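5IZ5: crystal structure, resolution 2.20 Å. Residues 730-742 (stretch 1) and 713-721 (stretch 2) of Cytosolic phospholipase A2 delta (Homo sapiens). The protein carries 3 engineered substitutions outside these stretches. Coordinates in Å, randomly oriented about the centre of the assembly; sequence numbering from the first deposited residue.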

# COMPACT_ATOMS: atom_id res chain seq x y z
N ILE B 730 -25.33 9.82 -1.48
CA ILE B 730 -25.64 10.87 -2.44
C ILE B 730 -24.33 11.44 -2.97
O ILE B 730 -23.41 11.71 -2.19
CB ILE B 730 -26.45 12.02 -1.79
CG1 ILE B 730 -27.79 11.49 -1.27
CG2 ILE B 730 -26.67 13.16 -2.77
CD1 ILE B 730 -28.48 12.42 -0.31
N LEU B 731 -24.26 11.64 -4.28
CA LEU B 731 -23.09 12.24 -4.91
C LEU B 731 -23.39 13.55 -5.61
O LEU B 731 -24.29 13.63 -6.44
CB LEU B 731 -22.48 11.26 -5.91
CG LEU B 731 -21.43 10.37 -5.26
CD1 LEU B 731 -21.70 8.92 -5.59
CD2 LEU B 731 -20.03 10.78 -5.67
N LEU B 732 -22.63 14.58 -5.24
CA LEU B 732 -22.59 15.84 -5.95
C LEU B 732 -21.25 15.93 -6.63
O LEU B 732 -20.21 15.99 -5.97
CB LEU B 732 -22.76 17.02 -4.99
CG LEU B 732 -24.05 17.83 -5.03
CD1 LEU B 732 -25.27 17.00 -5.40
CD2 LEU B 732 -24.27 18.52 -3.69
N HIS B 733 -21.27 15.94 -7.96
CA HIS B 733 -20.07 15.86 -8.77
C HIS B 733 -19.76 17.20 -9.42
O HIS B 733 -20.62 17.80 -10.08
CB HIS B 733 -20.28 14.79 -9.83
CG HIS B 733 -19.06 14.52 -10.65
ND1 HIS B 733 -17.94 13.89 -10.13
CD2 HIS B 733 -18.78 14.78 -11.95
CE1 HIS B 733 -17.03 13.77 -11.08
NE2 HIS B 733 -17.51 14.30 -12.19
N PHE B 734 -18.52 17.65 -9.25
CA PHE B 734 -18.06 18.94 -9.75
C PHE B 734 -16.96 18.75 -10.78
O PHE B 734 -15.78 18.66 -10.43
CB PHE B 734 -17.53 19.80 -8.60
CG PHE B 734 -18.55 20.07 -7.53
CD1 PHE B 734 -19.23 21.28 -7.49
CD2 PHE B 734 -18.84 19.10 -6.57
CE1 PHE B 734 -20.18 21.53 -6.51
CE2 PHE B 734 -19.78 19.34 -5.59
CZ PHE B 734 -20.45 20.55 -5.56
N PRO B 735 -17.33 18.69 -12.07
CA PRO B 735 -16.30 18.55 -13.09
C PRO B 735 -15.52 19.84 -13.29
O PRO B 735 -15.99 20.93 -12.95
CB PRO B 735 -17.10 18.21 -14.35
CG PRO B 735 -18.45 18.79 -14.13
CD PRO B 735 -18.69 18.74 -12.65
N LEU B 736 -14.31 19.71 -13.83
CA LEU B 736 -13.50 20.88 -14.10
C LEU B 736 -13.95 21.48 -15.43
O LEU B 736 -13.56 21.03 -16.50
CB LEU B 736 -12.01 20.52 -14.14
CG LEU B 736 -11.05 21.69 -14.33
CD1 LEU B 736 -11.24 22.78 -13.28
CD2 LEU B 736 -9.62 21.16 -14.29
N VAL B 737 -14.80 22.50 -15.34
CA VAL B 737 -15.40 23.11 -16.52
C VAL B 737 -15.57 24.61 -16.31
O VAL B 737 -15.89 25.06 -15.22
CB VAL B 737 -16.76 22.43 -16.85
CG1 VAL B 737 -17.80 22.72 -15.77
CG2 VAL B 737 -17.25 22.86 -18.22
N ASN B 738 -15.34 25.38 -17.37
CA ASN B 738 -15.60 26.81 -17.37
C ASN B 738 -16.92 27.04 -18.08
O ASN B 738 -16.96 27.17 -19.30
CB ASN B 738 -14.46 27.55 -18.08
CG ASN B 738 -14.58 29.07 -17.96
OD1 ASN B 738 -15.36 29.58 -17.15
ND2 ASN B 738 -13.80 29.79 -18.76
N ALA B 739 -18.01 27.07 -17.31
CA ALA B 739 -19.34 27.29 -17.88
C ALA B 739 -19.79 28.72 -17.58
O ALA B 739 -19.34 29.66 -18.23
CB ALA B 739 -20.32 26.26 -17.36
N SER B 740 -20.64 28.90 -16.56
CA SER B 740 -21.23 30.21 -16.28
C SER B 740 -20.17 31.22 -15.83
O SER B 740 -20.37 32.42 -15.95
CB SER B 740 -22.36 30.09 -15.25
OG SER B 740 -21.87 30.16 -13.92
N PHE B 741 -19.03 30.72 -15.34
CA PHE B 741 -17.91 31.57 -14.90
C PHE B 741 -17.34 32.45 -16.01
O PHE B 741 -16.72 33.46 -15.72
CB PHE B 741 -16.78 30.70 -14.33
CG PHE B 741 -15.63 31.48 -13.72
CD1 PHE B 741 -15.79 32.15 -12.51
CD2 PHE B 741 -14.39 31.53 -14.34
CE1 PHE B 741 -14.75 32.85 -11.94
CE2 PHE B 741 -13.33 32.23 -13.77
CZ PHE B 741 -13.51 32.89 -12.57
N LYS B 742 -17.53 32.06 -17.27
CA LYS B 742 -17.06 32.90 -18.38
C LYS B 742 -17.69 34.30 -18.26
O LYS B 742 -17.02 35.31 -18.46
CB LYS B 742 -17.41 32.28 -19.73
CG LYS B 742 -16.27 32.24 -20.75
CD LYS B 742 -16.51 31.21 -21.85
CE LYS B 742 -16.93 29.85 -21.29
NZ LYS B 742 -16.44 28.70 -22.10
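Stretch 2, residues 713-721: QPRECHLFS

Two neighbouring strands of an antiparallel sheet fix each other's backbone by hydrogen bonds, but how their side chains meet depends on rotamers, and this pair from cytosolic phospholipase A2 delta illustrates the point well. Residues 718-720 of stretch 2 form an extended strand that runs against the strand that includes Ile 730 to His 733, with 155° between their N-to-C directions and a closest axial approach of 4.8 Å. The register places Phe 720 opposite Leu 731, Leu 719 opposite Leu 732 and His 718 opposite His 733. The first and last are hydrogen-bonded pairs: Phe 720 N donates to Leu 731 O at 2.8 Å and Leu 731 N to Phe 720 O at 2.9 Å, while His 733 N donates to His 718 O at 2.8 Å and His 718 N to His 733 O at 2.9 Å. Between them lies the non-hydrogen-bonded pair, where CA-H...O contacts such as Leu 719 CA to Leu 731 O, 3.5 Å, complete the ladder.

Side chains alternate accordingly. Leu 731, His 733, His 718 and Phe 720 share one face of the sheet. Phe 720, with chi1 m, brings its ring edge to His 733, CE2 lying 4.0 Å from His 733 CB. His 718, also m, directs its imidazole back along its own chain, so that NE2 accepts a hydrogen bond from Arg 715 N at 3.1 Å, which links the ring to the residues leading into the strand; the edge of this ring also meets Pro 735, with CD2 4.1 Å from Pro 735 CD. His 733 instead adopts t, and both its ring nitrogens are satisfied elsewhere in the structure.

On the other face, Leu 719 and Leu 732 lean together. Leu 719 is t,p, whereas both chi angles of Leu 732 lie between wells; the result is a close approach of 3.3 Å between Leu 719 CD1 and Leu 732 CD1. Leu 719 CD1 also reaches Ile 730 CG2 at 3.7 Å. Cys 717, with chi1 t, places SG 3.7 Å from Leu 732 CG and 4.4 Å from the centroid of the Phe 734 ring, an oblique sulfur-aromatic contact.

Beyond the ladder, proline and valine continue the packing: Pro 735 CG lies 4.1 Å from Pro 714 CB, and Val 737 CG2 lies 4.2 Å from Pro 714 CG. Here a water bridges the two stretches, donating to Glu 716 O and Pro 735 O, each at 2.8 Å.

Glu 716 shows most clearly that CA-to-CB direction does not determine reach. That bond points away from stretch 1, yet chi1 m and chi2 p bend the chain back, bringing the carboxylate to the turn at Ser 740. Glu 716 OE2 accepts a hydrogen bond from Ser 740 N at 3.0 Å and lies 2.8 Å from Ser 740 OG. A second water donates to Glu 716 OE2 and accepts from Ala 739 N, both at 2.8 Å, so one folded acidic side chain gathers several polar groups of the turn.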

# COMPACT_ATOMS: atom_id res chain seq x y z
N GLN B 713 -22.04 19.35 -22.88
CA GLN B 713 -21.71 20.53 -22.08
C GLN B 713 -22.00 20.24 -20.60
O GLN B 713 -23.15 20.36 -20.16
CB GLN B 713 -22.45 21.78 -22.55
CG GLN B 713 -22.04 22.28 -23.92
CD GLN B 713 -22.70 23.60 -24.30
OE1 GLN B 713 -22.03 24.54 -24.73
NE2 GLN B 713 -24.02 23.68 -24.14
N PRO B 714 -20.97 19.81 -19.86
CA PRO B 714 -21.16 19.62 -18.42
C PRO B 714 -21.31 20.94 -17.69
O PRO B 714 -20.74 21.95 -18.10
CB PRO B 714 -19.89 18.87 -17.98
CG PRO B 714 -18.90 19.04 -19.08
CD PRO B 714 -19.64 19.37 -20.33
N ARG B 715 -22.12 20.91 -16.63
CA ARG B 715 -22.36 22.04 -15.76
C ARG B 715 -21.49 21.97 -14.50
O ARG B 715 -20.79 20.98 -14.26
CB ARG B 715 -23.84 22.07 -15.37
CG ARG B 715 -24.79 21.90 -16.55
CD ARG B 715 -26.25 21.95 -16.10
NE ARG B 715 -26.61 20.81 -15.26
CZ ARG B 715 -26.89 19.58 -15.70
NH1 ARG B 715 -26.85 19.29 -17.00
NH2 ARG B 715 -27.21 18.63 -14.83
N GLU B 716 -21.58 23.02 -13.70
CA GLU B 716 -20.77 23.15 -12.49
C GLU B 716 -21.03 22.04 -11.46
O GLU B 716 -20.14 21.69 -10.68
CB GLU B 716 -21.01 24.50 -11.83
CG GLU B 716 -20.41 25.70 -12.56
CD GLU B 716 -21.35 26.32 -13.58
OE1 GLU B 716 -22.31 25.65 -14.01
OE2 GLU B 716 -21.12 27.48 -13.97
N CYS B 717 -22.23 21.48 -11.47
CA CYS B 717 -22.63 20.52 -10.46
C CYS B 717 -23.63 19.52 -11.00
O CYS B 717 -24.64 19.91 -11.58
CB CYS B 717 -23.23 21.26 -9.28
SG CYS B 717 -23.66 20.19 -7.90
N HIS B 718 -23.36 18.23 -10.81
CA HIS B 718 -24.27 17.17 -11.20
C HIS B 718 -24.60 16.28 -10.02
O HIS B 718 -23.70 15.84 -9.30
CB HIS B 718 -23.65 16.28 -12.27
CG HIS B 718 -23.42 16.98 -13.57
ND1 HIS B 718 -24.21 16.77 -14.68
CD2 HIS B 718 -22.49 17.89 -13.94
CE1 HIS B 718 -23.77 17.51 -15.68
NE2 HIS B 718 -22.73 18.20 -15.25
N LEU B 719 -25.89 16.00 -9.84
CA LEU B 719 -26.37 15.16 -8.76
C LEU B 719 -26.54 13.72 -9.23
O LEU B 719 -27.21 13.48 -10.23
CB LEU B 719 -27.71 15.68 -8.23
CG LEU B 719 -28.42 14.83 -7.18
CD1 LEU B 719 -27.67 14.85 -5.86
CD2 LEU B 719 -29.84 15.34 -6.98
N PHE B 720 -25.93 12.79 -8.52
CA PHE B 720 -26.14 11.37 -8.76
C PHE B 720 -26.60 10.74 -7.47
O PHE B 720 -25.85 10.68 -6.50
CB PHE B 720 -24.87 10.71 -9.27
CG PHE B 720 -24.43 11.24 -10.60
CD1 PHE B 720 -25.11 10.89 -11.76
CD2 PHE B 720 -23.35 12.11 -10.70
CE1 PHE B 720 -24.71 11.38 -13.00
CE2 PHE B 720 -22.94 12.60 -11.93
CZ PHE B 720 -23.62 12.24 -13.08
N SER B 721 -27.85 10.29 -7.47
CA SER B 721 -28.49 9.81 -6.27
C SER B 721 -29.64 8.86 -6.60
O SER B 721 -30.40 9.08 -7.55
CB SER B 721 -28.99 11.00 -5.45
OG SER B 721 -30.35 10.88 -5.10
O HOH W 1 -17.45 22.21 -10.96
O HOH W 2 -18.43 27.81 -14.59